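Local coordinates for uncharacterized protein YycE (PDB 1TWU) that is of unknown function but belongs to the vicinal oxygen chelate superfamily and is a putative glyoxalase or fosfomycin resistance protein, at the interface of chains A and B. Residues are numbered along the deposited sequence; one frame, centred on the assembly and turned at random. Chains: chain A/B, Hypothetical protein yycE.

Contact 1: the interface of chains A and B. Residues chain A 83-86, 90, 94, 130; chain B 8-11.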
loop_
_atom_site.group_PDB
_atom_site.type_symbol
_atom_site.label_atom_id
_atom_site.label_comp_id
_atom_site.label_asym_id
_atom_site.label_seq_id
_atom_site.Cartn_x
_atom_site.Cartn_y
_atom_site.Cartn_z
ATOM N N PHE A 83 3.395 -3.710 9.727
ATOM C CA PHE A 83 3.191 -2.845 10.878
ATOM C C PHE A 83 4.362 -3.107 11.818
ATOM O O PHE A 83 4.526 -4.229 12.294
ATOM C CB PHE A 83 1.894 -3.205 11.600
ATOM C CG PHE A 83 0.647 -2.712 10.914
ATOM C CD1 PHE A 83 0.332 -1.354 10.903
ATOM C CD2 PHE A 83 -0.230 -3.611 10.305
ATOM C CE1 PHE A 83 -0.840 -0.899 10.301
ATOM C CE2 PHE A 83 -1.403 -3.165 9.698
ATOM C CZ PHE A 83 -1.710 -1.805 9.697
ATOM N N TYR A 84 5.186 -2.091 12.065
ATOM C CA TYR A 84 6.323 -2.226 12.980
ATOM C C TYR A 84 5.823 -1.925 14.389
ATOM O O TYR A 84 5.594 -0.769 14.740
ATOM C CB TYR A 84 7.442 -1.257 12.584
ATOM C CG TYR A 84 8.188 -1.717 11.356
ATOM C CD1 TYR A 84 9.149 -2.721 11.442
ATOM C CD2 TYR A 84 7.870 -1.214 10.094
ATOM C CE1 TYR A 84 9.775 -3.221 10.301
ATOM C CE2 TYR A 84 8.485 -1.709 8.942
ATOM C CZ TYR A 84 9.436 -2.713 9.053
ATOM O OH TYR A 84 10.039 -3.220 7.923
ATOM N N VAL A 85 5.625 -2.973 15.182
ATOM C CA VAL A 85 5.124 -2.807 16.540
ATOM C C VAL A 85 6.206 -3.167 17.543
ATOM O O VAL A 85 6.318 -4.316 17.963
ATOM C CB VAL A 85 3.908 -3.704 16.802
ATOM C CG1 VAL A 85 3.255 -3.303 18.113
ATOM C CG2 VAL A 85 2.925 -3.600 15.657
ATOM N N PRO A 86 7.015 -2.178 17.946
ATOM C CA PRO A 86 8.103 -2.385 18.907
ATOM C C PRO A 86 7.707 -2.999 20.265
ATOM O O PRO A 86 8.506 -3.700 20.883
ATOM C CB PRO A 86 8.725 -0.989 19.025
ATOM C CG PRO A 86 7.585 -0.063 18.686
ATOM C CD PRO A 86 6.919 -0.763 17.544
ATOM N N GLU A 90 1.855 -5.653 22.830
ATOM C CA GLU A 90 0.774 -5.200 21.959
ATOM C C GLU A 90 0.749 -6.067 20.708
ATOM O O GLU A 90 -0.314 -6.432 20.211
ATOM C CB GLU A 90 0.978 -3.749 21.546
ATOM C CG GLU A 90 1.031 -2.784 22.688
ATOM C CD GLU A 90 1.186 -1.374 22.203
ATOM O OE1 GLU A 90 1.922 -1.172 21.210
ATOM O OE2 GLU A 90 0.582 -0.467 22.811
ATOM N N ILE A 94 -2.640 -8.113 19.486
ATOM C CA ILE A 94 -3.378 -7.928 18.247
ATOM C C ILE A 94 -3.401 -9.193 17.389
ATOM O O ILE A 94 -4.464 -9.604 16.908
ATOM C CB ILE A 94 -2.827 -6.722 17.420
ATOM C CG1 ILE A 94 -3.722 -6.489 16.198
ATOM C CG2 ILE A 94 -1.393 -6.976 16.973
ATOM C CD1 ILE A 94 -5.197 -6.314 16.539
ATOM N N PHE A 130 3.295 -8.147 11.323
ATOM C CA PHE A 130 3.514 -7.394 12.548
ATOM C C PHE A 130 4.951 -7.728 12.960
ATOM O O PHE A 130 5.239 -8.834 13.426
ATOM C CB PHE A 130 2.496 -7.834 13.601
ATOM C CG PHE A 130 1.074 -7.587 13.187
ATOM C CD1 PHE A 130 0.451 -6.373 13.473
ATOM C CD2 PHE A 130 0.376 -8.542 12.455
ATOM C CE1 PHE A 130 -0.850 -6.110 13.033
ATOM C CE2 PHE A 130 -0.920 -8.293 12.009
ATOM C CZ PHE A 130 -1.536 -7.072 12.297
ATOM N N PHE B 8 -2.673 -0.624 18.869
ATOM C CA PHE B 8 -1.235 -0.656 19.106
ATOM C C PHE B 8 -0.506 0.580 18.619
ATOM O O PHE B 8 -1.053 1.401 17.884
ATOM C CB PHE B 8 -0.639 -1.879 18.417
ATOM C CG PHE B 8 -0.949 -1.945 16.949
ATOM C CD1 PHE B 8 -0.230 -1.182 16.037
ATOM C CD2 PHE B 8 -1.991 -2.739 16.482
ATOM C CE1 PHE B 8 -0.541 -1.208 14.681
ATOM C CE2 PHE B 8 -2.310 -2.772 15.130
ATOM C CZ PHE B 8 -1.584 -2.004 14.229
ATOM N N GLN B 9 0.747 0.697 19.033
ATOM C CA GLN B 9 1.577 1.820 18.635
ATOM C C GLN B 9 2.477 1.350 17.498
ATOM O O GLN B 9 3.312 0.461 17.678
ATOM C CB GLN B 9 2.420 2.301 19.828
ATOM C CG GLN B 9 3.367 3.467 19.523
ATOM C CD GLN B 9 2.637 4.708 19.030
ATOM O OE1 GLN B 9 1.669 5.157 19.651
ATOM N NE2 GLN B 9 3.104 5.274 17.913
ATOM N N ALA B 10 2.287 1.935 16.321
ATOM C CA ALA B 10 3.093 1.569 15.163
ATOM C C ALA B 10 4.250 2.536 15.018
ATOM O O ALA B 10 4.055 3.748 14.983
ATOM C CB ALA B 10 2.242 1.586 13.898
ATOM N N ALA B 11 5.459 1.998 14.943
ATOM C CA ALA B 11 6.642 2.825 14.779
ATOM C C ALA B 11 6.781 3.231 13.309
ATOM O O ALA B 11 7.164 4.358 12.985
ATOM C CB ALA B 11 7.877 2.052 15.224
HETATM O O HOH W 1 4.366 -0.835 19.965
#
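B:Phe8 pushes its ring into chain A, reaching between the helix and the sheet, and A:Phe83 receives its tip. The two phenyl groups meet edge to face, their planes 70° apart. The CZ end of B:Phe8 points at one face of A:Phe83, off centre toward the CD1 rim, where CE1 of B:Phe8 comes within 3.9 Å of CD1 of A:Phe83. CG2 of A:Val85 lies over one face of the B:Phe8 ring near CD1, while CG1 of A:Ile94 meets its CD2–CE2 edge. CE1 of A:Phe130 is 4.2 Å from CE2 of B:Phe8. The CG of B:Phe8 sits between the backbone N and the carbonyl carbon (chi1 55°), the more crowded rotamer, and from there the ring turns inward while the backbone runs on across the surface. That backbone is fixed at two points. A:Glu90, extended beyond CG, takes the amide N of B:Gln9 on its carboxylate oxygen OE1 at 3.1 Å, the donor approaching from above the carboxylate plane. Water 1 lies 2.8 Å from the same OE1 and joins it to the carbonyl O of B:Gln9. Further on, N of B:Ala11 gives a nearly straight hydrogen bond of 2.8 Å to the carbonyl O of A:Tyr84, and CB of B:Ala11 packs on CD of A:Pro86. The result is a hydrophobic plug secured by polar bonds along one flank. In the fold, an N-terminal loop segment of chain B lies against the end of strand 80-84, the loop after it and helix 88-100 of chain A, with strand 127-131 beyond the CE2 rim, on the side of A:Val85.

Contact 2: the interface of chains A and B. Residues chain A 17-18, 71-73; chain B 76, 78-79.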
loop_
_atom_site.group_PDB
_atom_site.type_symbol
_atom_site.label_atom_id
_atom_site.label_comp_id
_atom_site.label_asym_id
_atom_site.label_seq_id
_atom_site.Cartn_x
_atom_site.Cartn_y
_atom_site.Cartn_z
ATOM N N ARG A 17 -7.570 -1.037 -2.860
ATOM C CA ARG A 17 -7.601 -2.428 -3.301
ATOM C C ARG A 17 -9.034 -2.888 -3.538
ATOM O O ARG A 17 -9.951 -2.496 -2.818
ATOM C CB ARG A 17 -6.956 -3.336 -2.247
ATOM C CG ARG A 17 -5.485 -3.040 -1.972
ATOM C CD ARG A 17 -4.996 -3.759 -0.716
ATOM N NE ARG A 17 -5.178 -5.206 -0.793
ATOM C CZ ARG A 17 -4.388 -6.031 -1.475
ATOM N NH1 ARG A 17 -3.341 -5.553 -2.143
ATOM N NH2 ARG A 17 -4.649 -7.335 -1.493
ATOM N N PRO A 18 -9.246 -3.731 -4.558
ATOM C CA PRO A 18 -10.574 -4.255 -4.889
ATOM C C PRO A 18 -10.921 -5.493 -4.057
ATOM O O PRO A 18 -10.032 -6.187 -3.566
ATOM C CB PRO A 18 -10.434 -4.592 -6.359
ATOM C CG PRO A 18 -9.024 -5.123 -6.413
ATOM C CD PRO A 18 -8.260 -4.110 -5.588
ATOM N N THR A 71 -13.344 -8.908 -7.993
ATOM C CA THR A 71 -12.401 -9.851 -7.407
ATOM C C THR A 71 -11.295 -9.058 -6.728
ATOM O O THR A 71 -11.040 -7.908 -7.087
ATOM C CB THR A 71 -11.757 -10.768 -8.475
ATOM O OG1 THR A 71 -10.897 -9.992 -9.319
ATOM C CG2 THR A 71 -12.827 -11.435 -9.333
ATOM N N ALA A 72 -10.648 -9.671 -5.745
ATOM C CA ALA A 72 -9.555 -9.027 -5.033
ATOM C C ALA A 72 -8.278 -9.310 -5.819
ATOM O O ALA A 72 -8.268 -10.180 -6.685
ATOM C CB ALA A 72 -9.449 -9.598 -3.633
ATOM N N PRO A 73 -7.187 -8.571 -5.546
ATOM C CA PRO A 73 -5.957 -8.842 -6.296
ATOM C C PRO A 73 -5.543 -10.299 -6.115
ATOM O O PRO A 73 -5.872 -10.923 -5.105
ATOM C CB PRO A 73 -4.945 -7.884 -5.660
ATOM C CG PRO A 73 -5.790 -6.748 -5.197
ATOM C CD PRO A 73 -6.995 -7.448 -4.610
ATOM N N HIS B 76 -4.117 -5.468 -11.180
ATOM C CA HIS B 76 -5.559 -5.358 -11.094
ATOM C C HIS B 76 -5.791 -3.873 -11.352
ATOM O O HIS B 76 -5.151 -3.022 -10.733
ATOM C CB HIS B 76 -6.063 -5.755 -9.709
ATOM C CG HIS B 76 -7.541 -5.988 -9.650
ATOM N ND1 HIS B 76 -8.462 -5.016 -9.977
ATOM C CD2 HIS B 76 -8.258 -7.084 -9.302
ATOM C CE1 HIS B 76 -9.683 -5.501 -9.832
ATOM N NE2 HIS B 76 -9.587 -6.754 -9.423
ATOM N N ASP B 78 -8.040 -2.003 -10.439
ATOM C CA ASP B 78 -8.621 -1.332 -9.282
ATOM C C ASP B 78 -7.666 -1.284 -8.085
ATOM O O ASP B 78 -8.037 -0.830 -7.001
ATOM C CB ASP B 78 -9.921 -2.017 -8.853
ATOM C CG ASP B 78 -11.059 -1.784 -9.829
ATOM O OD1 ASP B 78 -11.027 -0.767 -10.551
ATOM O OD2 ASP B 78 -11.998 -2.608 -9.854
ATOM N N SER B 79 -6.447 -1.770 -8.279
ATOM C CA SER B 79 -5.444 -1.758 -7.220
ATOM C C SER B 79 -4.619 -0.488 -7.456
ATOM O O SER B 79 -3.806 -0.419 -8.387
ATOM C CB SER B 79 -4.575 -3.008 -7.307
ATOM O OG SER B 79 -3.845 -3.166 -6.112
#
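NE2 of B:His76 points toward A:Thr71 and finds two oxygens there, the carbonyl O at 3.0 Å and the side-chain hydroxyl OG1 at 3.5 Å. Both hydrogen bonds are weak, the first because it is strongly bent (123° at H), the second because it is long as well as bent, so the position of the imidazole probably owes more to what surrounds it. At the other nitrogen, the backbone N of B:Asp78 donates to ND1 over 3.1 Å, close to the ring plane. This bond within chain B should steady the rotation of the imidazole and, with ND1 accepting, would favour the hydrogen on NE2, the nitrogen facing A:Thr71. The broad contact is on the flat of the ring: A:Pro18 sets its CG over the centre of one face, 3.4 Å from the centroid, a CH-pi contact. CG anti to the backbone N (chi1 -166°) carries the imidazole out across A:Pro18, the two side chains running antiparallel. A:Pro18 is held on further atoms too, its CB against CB of B:Asp78 at 3.6 Å and its CD beside the carbonyl O of B:Asp78 and CA of B:Ser79. A:Pro73 makes looser contacts, its CA 4.2 Å from CD2 of B:His76 and its CG near OG of B:Ser79; that CG also lies near the rim of one face of the A:Arg17 guanidinium. The patch joins the end of strand 12-18 and the loop at 71-73 of chain A to the chain B loop that leads into strand 80-84.

Contact 1 and contact 2 lie about 26 Å apart, centre to centre, on one two-fold symmetric interface, and each recurs with the chains exchanged. They have no residue in common, yet the same stretches of the protein serve both: strand 80-84 gives its end to contact 1, while the loop entering it supplies contact 2, and residues 8-11 of contact 1 precede strand 12-18, whose end reaches contact 2. By the two-fold, each chain offers both halves of each contact. The arrangement would fit a dimer, as is common in this superfamily, but the structure alone does not show that the dimer is biological.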